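Local coordinates for quinonprotein alcohol dehydrogenase-like protein (Bacteroides thetaiotaomicron VPI-5482, PDB 4R5O) that is of unknown function but binds calcium ions and joins an immunoglobulin-like beta-sandwich domain to a seven-bladed beta-propeller, at residues N296-V301 with A314-A319; I349-L354 with A362-A367; Q274-N279 with L291-N296; Y341-D346 with A375-N380. All coordinates share one frame; numbering follows the deposited sequence. Where two conformers were deposited one is given.

Contact 1. Residues N296-V301 with A314-A319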
loop_
_atom_site.group_PDB
_atom_site.type_symbol
_atom_site.label_atom_id
_atom_site.label_comp_id
_atom_site.label_asym_id
_atom_site.label_seq_id
_atom_site.Cartn_x
_atom_site.Cartn_y
_atom_site.Cartn_z
ATOM N N ASN A 296 -8.769 32.110 11.114
ATOM C CA ASN A 296 -8.672 31.662 12.502
ATOM C C ASN A 296 -9.148 30.202 12.675
ATOM O O ASN A 296 -9.698 29.844 13.726
ATOM C CB ASN A 296 -9.495 32.607 13.405
ATOM C CG ASN A 296 -10.879 32.968 12.880
ATOM O OD1 ASN A 296 -11.306 32.569 11.776
ATOM N ND2 ASN A 296 -11.596 33.790 13.642
ATOM N N GLY A 297 -8.838 29.366 11.689
ATOM C CA GLY A 297 -9.194 27.957 11.705
ATOM C C GLY A 297 -9.364 27.406 10.307
ATOM O O GLY A 297 -8.527 27.662 9.439
ATOM N N CYS A 298 -10.404 26.592 10.093
ATOM C CA CYS A 298 -10.727 25.983 8.803
ATOM C C CYS A 298 -12.225 25.793 8.722
ATOM O O CYS A 298 -12.892 25.913 9.744
ATOM C CB CYS A 298 -9.980 24.662 8.595
ATOM S SG CYS A 298 -10.458 23.318 9.726
ATOM N N ASN A 299 -12.757 25.482 7.532
ATOM C CA ASN A 299 -14.172 25.173 7.363
ATOM C C ASN A 299 -14.353 23.769 6.833
ATOM O O ASN A 299 -13.734 23.421 5.825
ATOM C CB ASN A 299 -14.841 26.160 6.422
ATOM C CG ASN A 299 -14.721 27.598 6.818
ATOM O OD1 ASN A 299 -15.084 28.012 7.919
ATOM N ND2 ASN A 299 -14.283 28.406 5.880
ATOM N N ILE A 300 -15.178 22.946 7.507
ATOM C CA ILE A 300 -15.548 21.603 7.024
ATOM C C ILE A 300 -16.598 21.829 5.955
ATOM O O ILE A 300 -17.682 22.346 6.256
ATOM C CB ILE A 300 -16.011 20.655 8.151
ATOM C CG1 ILE A 300 -14.966 20.596 9.284
ATOM C CG2 ILE A 300 -16.350 19.273 7.573
ATOM C CD1 ILE A 300 -15.406 19.904 10.538
ATOM N N VAL A 301 -16.248 21.535 4.699
ATOM C CA VAL A 301 -17.146 21.817 3.588
ATOM C C VAL A 301 -17.849 20.532 3.129
ATOM O O VAL A 301 -17.207 19.572 2.765
ATOM C CB VAL A 301 -16.401 22.493 2.409
ATOM C CG1 VAL A 301 -17.339 22.746 1.232
ATOM C CG2 VAL A 301 -15.755 23.801 2.854
ATOM N N ALA A 314 -14.577 25.362 12.083
ATOM C CA ALA A 314 -13.802 24.589 13.065
ATOM C C ALA A 314 -12.675 25.460 13.567
ATOM O O ALA A 314 -11.760 25.768 12.793
ATOM C CB ALA A 314 -13.291 23.313 12.436
ATOM N N ASN A 315 -12.751 25.878 14.861
ATOM C CA ASN A 315 -11.810 26.786 15.515
ATOM C C ASN A 315 -10.466 26.082 15.824
ATOM O O ASN A 315 -10.009 26.064 16.978
ATOM C CB ASN A 315 -12.439 27.343 16.806
ATOM C CG ASN A 315 -12.947 26.285 17.772
ATOM O OD1 ASN A 315 -13.525 25.250 17.372
ATOM N ND2 ASN A 315 -12.795 26.554 19.071
ATOM N N PHE A 316 -9.819 25.518 14.788
ATOM C CA PHE A 316 -8.515 24.847 14.878
ATOM C C PHE A 316 -7.950 24.822 13.483
ATOM O O PHE A 316 -8.704 24.765 12.514
ATOM C CB PHE A 316 -8.553 23.439 15.528
ATOM C CG PHE A 316 -9.294 22.380 14.751
ATOM C CD1 PHE A 316 -8.668 21.685 13.712
ATOM C CD2 PHE A 316 -10.601 22.047 15.077
ATOM C CE1 PHE A 316 -9.349 20.695 12.994
ATOM C CE2 PHE A 316 -11.278 21.049 14.366
ATOM C CZ PHE A 316 -10.649 20.384 13.327
ATOM N N GLN A 317 -6.632 24.879 13.385
ATOM C CA GLN A 317 -5.916 24.866 12.127
ATOM C C GLN A 317 -5.686 23.412 11.712
ATOM O O GLN A 317 -5.322 22.613 12.576
ATOM C CB GLN A 317 -4.600 25.644 12.305
ATOM C CG GLN A 317 -4.066 26.292 11.033
ATOM C CD GLN A 317 -4.884 27.430 10.448
ATOM O OE1 GLN A 317 -5.722 28.066 11.105
ATOM N NE2 GLN A 317 -4.656 27.688 9.173
ATOM N N PRO A 318 -5.889 23.013 10.433
ATOM C CA PRO A 318 -5.656 21.603 10.069
ATOM C C PRO A 318 -4.185 21.262 9.966
ATOM O O PRO A 318 -3.382 22.130 9.632
ATOM C CB PRO A 318 -6.316 21.456 8.699
ATOM C CG PRO A 318 -6.858 22.793 8.340
ATOM C CD PRO A 318 -6.308 23.810 9.266
ATOM N N ALA A 319 -3.833 19.992 10.263
ATOM C CA ALA A 319 -2.473 19.469 10.144
ATOM C C ALA A 319 -2.018 19.564 8.702
ATOM O O ALA A 319 -2.818 19.422 7.782
ATOM C CB ALA A 319 -2.405 18.040 10.640
#

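Contact 2. Residues I349-L354 with A362-A367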
loop_
_atom_site.group_PDB
_atom_site.type_symbol
_atom_site.label_atom_id
_atom_site.label_comp_id
_atom_site.label_asym_id
_atom_site.label_seq_id
_atom_site.Cartn_x
_atom_site.Cartn_y
_atom_site.Cartn_z
ATOM N N ILE A 349 -6.748 14.840 17.432
ATOM C CA ILE A 349 -7.727 14.277 16.524
ATOM C C ILE A 349 -9.062 14.725 17.022
ATOM O O ILE A 349 -9.335 14.690 18.222
ATOM C CB ILE A 349 -7.578 12.728 16.406
ATOM C CG1 ILE A 349 -6.245 12.403 15.682
ATOM C CG2 ILE A 349 -8.757 12.061 15.659
ATOM C CD1 ILE A 349 -5.693 11.131 16.001
ATOM N N TYR A 350 -9.855 15.233 16.090
ATOM C CA TYR A 350 -11.220 15.657 16.287
ATOM C C TYR A 350 -12.144 14.665 15.613
ATOM O O TYR A 350 -11.843 14.188 14.520
ATOM C CB TYR A 350 -11.417 17.074 15.749
ATOM C CG TYR A 350 -10.766 18.139 16.601
ATOM C CD1 TYR A 350 -9.414 18.444 16.462
ATOM C CD2 TYR A 350 -11.504 18.855 17.538
ATOM C CE1 TYR A 350 -8.805 19.411 17.259
ATOM C CE2 TYR A 350 -10.907 19.837 18.331
ATOM C CZ TYR A 350 -9.556 20.112 18.185
ATOM O OH TYR A 350 -8.949 21.092 18.942
ATOM N N LYS A 351 -13.227 14.298 16.304
ATOM C CA LYS A 351 -14.276 13.417 15.782
ATOM C C LYS A 351 -15.466 14.289 15.447
ATOM O O LYS A 351 -16.209 14.682 16.352
ATOM C CB LYS A 351 -14.632 12.288 16.768
ATOM C CG LYS A 351 -15.739 11.386 16.260
ATOM C CD LYS A 351 -16.015 10.158 17.127
ATOM C CE LYS A 351 -16.778 10.399 18.395
ATOM N NZ LYS A 351 -17.001 9.117 19.112
ATOM N N TYR A 352 -15.584 14.685 14.162
ATOM C CA TYR A 352 -16.677 15.526 13.701
ATOM C C TYR A 352 -17.886 14.678 13.415
ATOM O O TYR A 352 -17.832 13.738 12.633
ATOM C CB TYR A 352 -16.295 16.358 12.463
ATOM C CG TYR A 352 -17.441 17.166 11.879
ATOM C CD1 TYR A 352 -18.069 18.170 12.620
ATOM C CD2 TYR A 352 -17.854 16.977 10.563
ATOM C CE1 TYR A 352 -19.119 18.923 12.088
ATOM C CE2 TYR A 352 -18.894 17.734 10.015
ATOM C CZ TYR A 352 -19.520 18.709 10.783
ATOM O OH TYR A 352 -20.534 19.475 10.262
ATOM N N ILE A 353 -18.993 15.061 14.027
ATOM C CA ILE A 353 -20.273 14.408 13.843
ATOM C C ILE A 353 -21.063 15.313 12.941
ATOM O O ILE A 353 -21.461 16.394 13.356
ATOM C CB ILE A 353 -20.930 14.120 15.207
ATOM C CG1 ILE A 353 -20.002 13.172 16.032
ATOM C CG2 ILE A 353 -22.310 13.494 14.986
ATOM C CD1 ILE A 353 -20.202 13.156 17.558
ATOM N N LEU A 354 -21.218 14.896 11.685
ATOM C CA LEU A 354 -21.918 15.614 10.623
ATOM C C LEU A 354 -23.152 16.366 11.172
ATOM O O LEU A 354 -24.023 15.747 11.794
ATOM C CB LEU A 354 -22.365 14.636 9.494
ATOM C CG LEU A 354 -21.384 13.595 8.977
ATOM C CD1 LEU A 354 -22.076 12.622 8.007
ATOM C CD2 LEU A 354 -20.156 14.228 8.368
ATOM N N ALA A 362 -13.889 20.197 21.347
ATOM C CA ALA A 362 -12.748 19.564 22.022
ATOM C C ALA A 362 -12.246 18.353 21.230
ATOM O O ALA A 362 -13.065 17.697 20.577
ATOM C CB ALA A 362 -13.141 19.144 23.429
ATOM N N PRO A 363 -10.915 18.018 21.277
ATOM C CA PRO A 363 -10.429 16.836 20.545
ATOM C C PRO A 363 -10.978 15.541 21.095
ATOM O O PRO A 363 -11.313 15.461 22.276
ATOM C CB PRO A 363 -8.905 16.871 20.748
ATOM C CG PRO A 363 -8.592 18.194 21.254
ATOM C CD PRO A 363 -9.803 18.677 21.989
ATOM N N PHE A 364 -11.087 14.540 20.222
ATOM C CA PHE A 364 -11.496 13.190 20.576
ATOM C C PHE A 364 -10.292 12.487 21.190
ATOM O O PHE A 364 -10.425 11.778 22.194
ATOM C CB PHE A 364 -12.050 12.464 19.337
ATOM C CG PHE A 364 -12.135 10.960 19.430
ATOM C CD1 PHE A 364 -13.046 10.350 20.287
ATOM C CD2 PHE A 364 -11.360 10.156 18.604
ATOM C CE1 PHE A 364 -13.125 8.962 20.364
ATOM C CE2 PHE A 364 -11.443 8.763 18.683
ATOM C CZ PHE A 364 -12.326 8.177 19.558
ATOM N N ILE A 365 -9.108 12.718 20.570
ATOM C CA ILE A 365 -7.801 12.246 21.005
ATOM C C ILE A 365 -6.915 13.478 21.131
ATOM O O ILE A 365 -6.677 14.173 20.148
ATOM C CB ILE A 365 -7.207 11.155 20.081
ATOM C CG1 ILE A 365 -8.125 9.922 20.058
ATOM C CG2 ILE A 365 -5.794 10.773 20.549
ATOM C CD1 ILE A 365 -7.853 8.987 18.941
ATOM N N ALA A 366 -6.475 13.763 22.358
ATOM C CA ALA A 366 -5.620 14.897 22.694
ATOM C C ALA A 366 -4.234 14.775 22.057
ATOM O O ALA A 366 -3.743 13.668 21.817
ATOM C CB ALA A 366 -5.476 15.001 24.201
ATOM N N ALA A 367 -3.609 15.921 21.796
ATOM C CA ALA A 367 -2.259 15.978 21.260
ATOM C C ALA A 367 -1.228 15.665 22.355
ATOM O O ALA A 367 -1.510 15.866 23.540
ATOM C CB ALA A 367 -2.008 17.362 20.673
#

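Contact 3. Residues Q274-N279 with L291-N296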
loop_
_atom_site.group_PDB
_atom_site.type_symbol
_atom_site.label_atom_id
_atom_site.label_comp_id
_atom_site.label_asym_id
_atom_site.label_seq_id
_atom_site.Cartn_x
_atom_site.Cartn_y
_atom_site.Cartn_z
ATOM N N GLN A 274 -8.254 26.638 -0.805
ATOM C CA GLN A 274 -7.306 25.726 -0.188
ATOM C C GLN A 274 -5.901 26.314 -0.300
ATOM O O GLN A 274 -5.527 26.869 -1.341
ATOM C CB GLN A 274 -7.395 24.337 -0.819
ATOM C CG GLN A 274 -8.747 23.658 -0.552
ATOM C CD GLN A 274 -8.875 22.295 -1.166
ATOM O OE1 GLN A 274 -8.301 21.998 -2.230
ATOM N NE2 GLN A 274 -9.728 21.477 -0.562
ATOM N N LYS A 275 -5.161 26.270 0.812
ATOM C CA LYS A 275 -3.796 26.791 0.897
ATOM C C LYS A 275 -2.851 25.688 1.383
ATOM O O LYS A 275 -1.751 25.975 1.853
ATOM C CB LYS A 275 -3.737 28.018 1.827
ATOM C CG LYS A 275 -4.583 29.211 1.386
ATOM C CD LYS A 275 -4.425 30.374 2.348
ATOM C CE LYS A 275 -5.229 31.576 1.926
ATOM N NZ LYS A 275 -5.071 32.700 2.885
ATOM N N GLN A 276 -3.284 24.418 1.268
ATOM C CA GLN A 276 -2.537 23.229 1.695
ATOM C C GLN A 276 -3.125 21.942 1.105
ATOM O O GLN A 276 -4.229 21.953 0.549
ATOM C CB GLN A 276 -2.539 23.104 3.244
ATOM C CG GLN A 276 -3.934 22.778 3.825
ATOM C CD GLN A 276 -3.900 22.344 5.255
ATOM O OE1 GLN A 276 -3.471 23.087 6.146
ATOM N NE2 GLN A 276 -4.413 21.150 5.506
ATOM N N LYS A 277 -2.430 20.812 1.323
ATOM C CA LYS A 277 -2.918 19.504 0.928
ATOM C C LYS A 277 -3.984 19.051 1.862
ATOM O O LYS A 277 -3.751 18.999 3.078
ATOM C CB LYS A 277 -1.801 18.459 0.893
ATOM C CG LYS A 277 -0.698 18.715 -0.072
ATOM C CD LYS A 277 0.197 17.533 -0.078
ATOM C CE LYS A 277 1.367 17.764 -0.982
ATOM N NZ LYS A 277 2.171 16.531 -1.136
ATOM N N ILE A 278 -5.150 18.726 1.311
ATOM C CA ILE A 278 -6.273 18.162 2.063
ATOM C C ILE A 278 -7.049 17.261 1.090
ATOM O O ILE A 278 -7.142 17.540 -0.106
ATOM C CB ILE A 278 -7.177 19.203 2.790
ATOM C CG1 ILE A 278 -8.205 18.540 3.760
ATOM C CG2 ILE A 278 -7.829 20.147 1.837
ATOM C CD1 ILE A 278 -7.645 17.615 4.895
ATOM N N ASN A 279 -7.537 16.138 1.616
ATOM C CA ASN A 279 -8.254 15.154 0.836
ATOM C C ASN A 279 -9.767 15.416 0.847
ATOM O O ASN A 279 -10.245 16.364 1.457
ATOM C CB ASN A 279 -7.945 13.743 1.383
ATOM C CG ASN A 279 -8.379 13.464 2.781
ATOM O OD1 ASN A 279 -8.385 14.337 3.657
ATOM N ND2 ASN A 279 -8.721 12.209 3.023
ATOM N N LEU A 291 -11.867 20.356 3.358
ATOM C CA LEU A 291 -11.626 21.533 4.192
ATOM C C LEU A 291 -11.302 22.749 3.343
ATOM O O LEU A 291 -10.736 22.640 2.243
ATOM C CB LEU A 291 -10.479 21.307 5.202
ATOM C CG LEU A 291 -10.568 20.172 6.202
ATOM C CD1 LEU A 291 -9.364 20.192 7.063
ATOM C CD2 LEU A 291 -11.812 20.248 7.069
ATOM N N GLU A 292 -11.642 23.906 3.883
ATOM C CA GLU A 292 -11.363 25.207 3.301
ATOM C C GLU A 292 -10.479 25.941 4.274
ATOM O O GLU A 292 -10.675 25.834 5.492
ATOM C CB GLU A 292 -12.670 25.955 2.998
ATOM C CG GLU A 292 -12.461 27.324 2.371
ATOM C CD GLU A 292 -13.726 28.050 2.008
ATOM O OE1 GLU A 292 -14.655 28.073 2.844
ATOM O OE2 GLU A 292 -13.766 28.654 0.913
ATOM N N SER A 293 -9.486 26.652 3.755
ATOM C CA SER A 293 -8.552 27.401 4.587
ATOM C C SER A 293 -9.201 28.719 5.007
ATOM O O SER A 293 -9.796 29.398 4.186
ATOM C CB SER A 293 -7.231 27.614 3.849
ATOM O OG SER A 293 -6.612 26.357 3.578
ATOM N N ALA A 294 -9.203 28.988 6.324
ATOM C CA ALA A 294 -9.774 30.191 6.951
ATOM C C ALA A 294 -8.706 30.871 7.830
ATOM O O ALA A 294 -7.682 30.250 8.156
ATOM C CB ALA A 294 -11.023 29.846 7.765
ATOM N N ASP A 295 -8.926 32.157 8.175
ATOM C CA ASP A 295 -7.980 32.972 8.942
ATOM C C ASP A 295 -7.703 32.387 10.335
ATOM O O ASP A 295 -6.532 32.182 10.680
ATOM C CB ASP A 295 -8.500 34.423 9.099
ATOM C CG ASP A 295 -8.627 35.248 7.825
ATOM O OD1 ASP A 295 -7.861 34.991 6.868
ATOM O OD2 ASP A 295 -9.405 36.233 7.832
ATOM N N ASN A 296 -8.769 32.110 11.114
ATOM C CA ASN A 296 -8.672 31.662 12.502
ATOM C C ASN A 296 -9.148 30.202 12.675
ATOM O O ASN A 296 -9.698 29.844 13.726
ATOM C CB ASN A 296 -9.495 32.607 13.405
ATOM C CG ASN A 296 -10.879 32.968 12.880
ATOM O OD1 ASN A 296 -11.306 32.569 11.776
ATOM N ND2 ASN A 296 -11.596 33.790 13.642
#

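Contact 4. Residues Y341-D346 with A375-N380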
loop_
_atom_site.group_PDB
_atom_site.type_symbol
_atom_site.label_atom_id
_atom_site.label_comp_id
_atom_site.label_asym_id
_atom_site.label_seq_id
_atom_site.Cartn_x
_atom_site.Cartn_y
_atom_site.Cartn_z
ATOM N N TYR A 341 -13.114 11.854 11.149
ATOM C CA TYR A 341 -11.953 12.102 11.983
ATOM C C TYR A 341 -11.018 13.056 11.234
ATOM O O TYR A 341 -10.785 12.846 10.044
ATOM C CB TYR A 341 -11.245 10.800 12.369
ATOM C CG TYR A 341 -12.066 9.878 13.232
ATOM C CD1 TYR A 341 -12.095 10.026 14.616
ATOM C CD2 TYR A 341 -12.767 8.814 12.677
ATOM C CE1 TYR A 341 -12.845 9.169 15.421
ATOM C CE2 TYR A 341 -13.506 7.940 13.476
ATOM C CZ TYR A 341 -13.550 8.130 14.847
ATOM O OH TYR A 341 -14.246 7.265 15.647
ATOM N N LEU A 342 -10.519 14.108 11.895
ATOM C CA LEU A 342 -9.597 15.052 11.264
ATOM C C LEU A 342 -8.550 15.481 12.298
ATOM O O LEU A 342 -8.801 15.394 13.497
ATOM C CB LEU A 342 -10.301 16.274 10.612
ATOM C CG LEU A 342 -11.145 17.282 11.410
ATOM C CD1 LEU A 342 -11.537 18.427 10.521
ATOM C CD2 LEU A 342 -12.430 16.679 11.965
ATOM N N VAL A 343 -7.339 15.843 11.817
ATOM C CA VAL A 343 -6.155 16.179 12.623
ATOM C C VAL A 343 -5.878 17.677 12.644
ATOM O O VAL A 343 -5.777 18.304 11.591
ATOM C CB VAL A 343 -4.898 15.456 12.089
ATOM C CG1 VAL A 343 -3.739 15.574 13.080
ATOM C CG2 VAL A 343 -5.179 13.995 11.780
ATOM N N SER A 344 -5.685 18.226 13.843
ATOM C CA SER A 344 -5.314 19.617 14.025
ATOM C C SER A 344 -3.803 19.737 13.884
ATOM O O SER A 344 -3.076 18.738 14.000
ATOM C CB SER A 344 -5.811 20.163 15.358
ATOM O OG SER A 344 -5.228 19.475 16.450
ATOM N N THR A 345 -3.332 20.974 13.642
ATOM C CA THR A 345 -1.919 21.304 13.425
ATOM C C THR A 345 -1.018 20.940 14.676
ATOM O O THR A 345 0.198 20.838 14.494
ATOM C CB THR A 345 -1.780 22.797 13.062
ATOM O OG1 THR A 345 -0.532 23.019 12.414
ATOM C CG2 THR A 345 -2.007 23.752 14.238
ATOM N N ASP A 346 -1.610 20.707 15.895
ATOM C CA ASP A 346 -0.911 20.337 17.142
ATOM C C ASP A 346 -0.779 18.791 17.308
ATOM O O ASP A 346 -0.021 18.321 18.166
ATOM C CB ASP A 346 -1.604 20.930 18.394
ATOM C CG ASP A 346 -3.126 21.086 18.377
ATOM O OD1 ASP A 346 -3.655 21.740 17.428
ATOM O OD2 ASP A 346 -3.768 20.745 19.404
ATOM N N ALA A 375 0.992 11.204 8.766
ATOM C CA ALA A 375 0.418 10.437 7.665
ATOM C C ALA A 375 -1.077 10.558 7.690
ATOM O O ALA A 375 -1.605 10.928 8.747
ATOM C CB ALA A 375 0.830 8.983 7.747
ATOM N N PRO A 376 -1.812 10.278 6.570
ATOM C CA PRO A 376 -3.281 10.362 6.635
ATOM C C PRO A 376 -3.880 9.366 7.623
ATOM O O PRO A 376 -3.311 8.295 7.836
ATOM C CB PRO A 376 -3.716 10.029 5.209
ATOM C CG PRO A 376 -2.624 9.312 4.627
ATOM C CD PRO A 376 -1.373 9.853 5.228
ATOM N N LEU A 377 -5.014 9.730 8.239
ATOM C CA LEU A 377 -5.730 8.819 9.130
ATOM C C LEU A 377 -6.329 7.672 8.352
ATOM O O LEU A 377 -6.707 7.849 7.186
ATOM C CB LEU A 377 -6.848 9.552 9.883
ATOM C CG LEU A 377 -6.492 10.691 10.842
ATOM C CD1 LEU A 377 -7.749 11.416 11.294
ATOM C CD2 LEU A 377 -5.685 10.178 12.036
ATOM N N GLN A 378 -6.437 6.510 8.981
ATOM C CA GLN A 378 -7.101 5.347 8.384
ATOM C C GLN A 378 -8.088 4.786 9.407
ATOM O O GLN A 378 -7.900 4.908 10.617
ATOM C CB GLN A 378 -6.110 4.279 7.885
ATOM C CG GLN A 378 -6.722 3.065 7.185
ATOM C CD GLN A 378 -7.469 3.399 5.919
ATOM O OE1 GLN A 378 -8.550 3.963 5.958
ATOM N NE2 GLN A 378 -7.004 2.889 4.786
ATOM N N LEU A 379 -9.168 4.226 8.904
ATOM C CA LEU A 379 -10.180 3.638 9.749
ATOM C C LEU A 379 -10.514 2.273 9.264
ATOM O O LEU A 379 -10.623 2.047 8.054
ATOM C CB LEU A 379 -11.444 4.512 9.784
ATOM C CG LEU A 379 -12.472 4.213 10.884
ATOM C CD1 LEU A 379 -12.013 4.772 12.217
ATOM C CD2 LEU A 379 -13.785 4.884 10.566
ATOM N N ASN A 380 -10.672 1.356 10.218
ATOM C CA ASN A 380 -11.154 0.013 9.979
ATOM C C ASN A 380 -12.678 0.086 10.011
ATOM O O ASN A 380 -13.236 0.347 11.076
ATOM C CB ASN A 380 -10.569 -0.948 10.994
ATOM C CG ASN A 380 -10.935 -2.381 10.751
ATOM O OD1 ASN A 380 -12.074 -2.727 10.459
ATOM N ND2 ASN A 380 -9.976 -3.262 10.929
#

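Contact 1. Residues N296-V301 with A314-A319
Cys298 and Ala314 form an antiparallel hydrogen-bonded pair between two neighbouring strands of a propeller blade, 297-303 and 309-314, just where the second strand gives way to the loop leaving the blade. Ala314 N donates to Cys298 O at 2.9 Å, and Cys298 N returns a bond to Ala314 O at 3.1 Å. The same Ala314 O also accepts from Phe316 N, closing an inverse gamma turn centred on Asn315. Gly297 fits beside this turn without a side chain: a CB would probably run into Ala314 O and into the carbonyl oxygen of Asn296. Cys298 SG lies between the backbone N and the carbonyl carbon (chi1 66°), where it meets Ala314 CB at 3.9 Å. It also approaches the Phe316 ring obliquely, 4.8 Å from the centroid, in a sulfur-aromatic contact. Cys298 CB rests against Pro318 CG at 3.6 Å, so the loop folds back over the cysteine from Ala314 to Pro318. Around the pair, Ile300 and Pro318 both pack on Leu291 of strand 288-294. The loop itself crosses to the next blade, where Phe316 stacks on Tyr350 and Gln317 and Ala319 bond through their backbones to Thr345 and Val343.

Contact 2. Residues I349-L354 with A362-A367
Ala362 meets strand 349-353 through its carbonyl group, whose C lies 3.5 Å from Tyr350 CE2. Pro363 follows, and its CA sits over one face of the same ring, 3.9 Å from the centroid and 19° off the ring normal, in a CH-pi contact. The two side chains lie side by side and point the same way, which carries Pro363 CG to 3.7 Å from Tyr350 OH. The Tyr350 ring also stacks with Phe316, which comes from the loop that arrives from the preceding blade. At Phe364 the chain turns to the strand: its N donates to Ile349 O at 2.7 Å, a distinctly bent bond. With CG anti to the backbone N (chi1 163°), the phenyl group slants across the Lys351 side chain, and the CB atoms of Phe364 and Lys351 are 3.6 Å apart. Lys351 CD lies over one face of the phenyl ring, while Ile349 CG2 is at its edge. Ile365 completes the exchange. Its N reaches Ile349 O at 3.1 Å, tilted out of the carbonyl plane, and its O accepts from Ile349 N at 2.8 Å in a nearly straight bond. Beyond the backbone, the CB atoms of Ile349 and Ile365 approach to 4.0 Å, and both side chains continue onto Leu386 in the next blade. The loop between the two segments contains Asp356 and Asp358, which bind a calcium ion. Two residues, Phe364 and Ile365, thus stand opposite one, with Ile349 O accepting from both N atoms: a classic beta bulge.

Contact 3. Residues Q274-N279 with L291-N296
Gln274 and Leu291 are joined by a side-chain to backbone hydrogen bond: Gln274 NE2 donates to Leu291 O at 3.2 Å, almost straight (167°). The acceptor lies close to the plane of the amide, and the donor approaches nearly in line with the carbonyl bond. An extended chain, with CD anti to CA (chi2 180°), carries the amide across to the strand. Its OE1 is also taken, accepting from Asn239 ND2, so both ends of the amide are engaged and its rotation is fixed. An alanine here would probably leave Leu291 O without this donor and Asn239 ND2 without this acceptor, and would set the loop freer to shift against the strand. One residue on, Lys275 N donates to Ser293 OG at 3.1 Å, the bond bent to 143°. The hydroxyl oxygen, anti to the carbonyl carbon of its own residue, is thereby turned into the bend of the loop, 3.8 Å from Lys275 CB. Gln276 NE2 has weak bonds to Lys277 O and to Ala319 O. Apolar contact closes the far end, where Ile278 crosses Leu291 at about a right angle, with Ile278 CG1 3.8 Å from Leu291 CG and Ile278 CD1 3.8 Å from Leu291 CD1. Ile278 N is satisfied by Asn239 OD1. The loop leads from strand 272-274 of one blade toward strand 281-282 of the next, lying against strand 288-294, whose Glu292 side chain bonds Ile273 N, Asn299 and Lys311.

Contact 4. Residues Y341-D346 with A375-N380
Leu377 fits against Tyr341 and Val343 where two successive blades of the propeller meet, strand 339-343 on one side and strand 371-379 on the other. The contact is apolar and carried by side chains of the second segment: no hydrogen bond crosses, and the nearest CA atoms, those of Tyr341 and Leu377, are 7.6 Å apart. The tight part is gathered round one leucine. Leu377 CD1 reaches Tyr341 CB at 3.7 Å and touches the backbone beneath it, with Tyr341 O at 3.6 Å. On its other flank Val343 CG2 lies 3.7 Å from Leu377 CG and touches both methyl groups. With CG anti to the carbonyl carbon (chi1 -63°), the leucine enters between the two side chains of the facing strand, and the pair Val343 and Leu377 meet aslant. An alanine in its place would probably open a gap between the blades, leaving Val343 CG2 and Tyr341 CB without this apolar partner. The contact is thinner at Leu379, where a single methyl, CD1, approaches Tyr341 CE2 at 3.7 Å and the two side chains cross at about a right angle. Val332 and Val388 add to the apolar layer around Leu377, and Phe364 meets the Tyr341 ring. Towards solvent the segments part: Thr345 and Asp346 are exposed, and Gln378, partly exposed, takes no part in the packing between blades. Its amide serves its own strand and Ile423 O instead, NE2 bonding that oxygen while OE1 accepts from Leu379 N at 3.0 Å on a lone pair.

Overall arrangement
The four contacts follow neighbouring blades round one side of the propeller. Contacts 1 and 3, with centres 7 Å apart, share Asn296 and meet through the adjacent strands 288-294 and 297-303; Asn299 O accepts from Glu292 N at 2.9 Å. Contact 1 reaches contact 2 through packing of Ile300 CD1 on Tyr352 CG at 3.7 Å. Contact 2 is nested in the loop closed by contact 4, and strands 339-343 and 349-353 join them, Tyr350 N lying 2.8 Å from Leu342 O. Contacts 2 and 3 do not touch. A bound calcium ion lies about 12 Å from the Lys351 side chain of contact 2 and about 14 Å from that of Asn315 in contact 1.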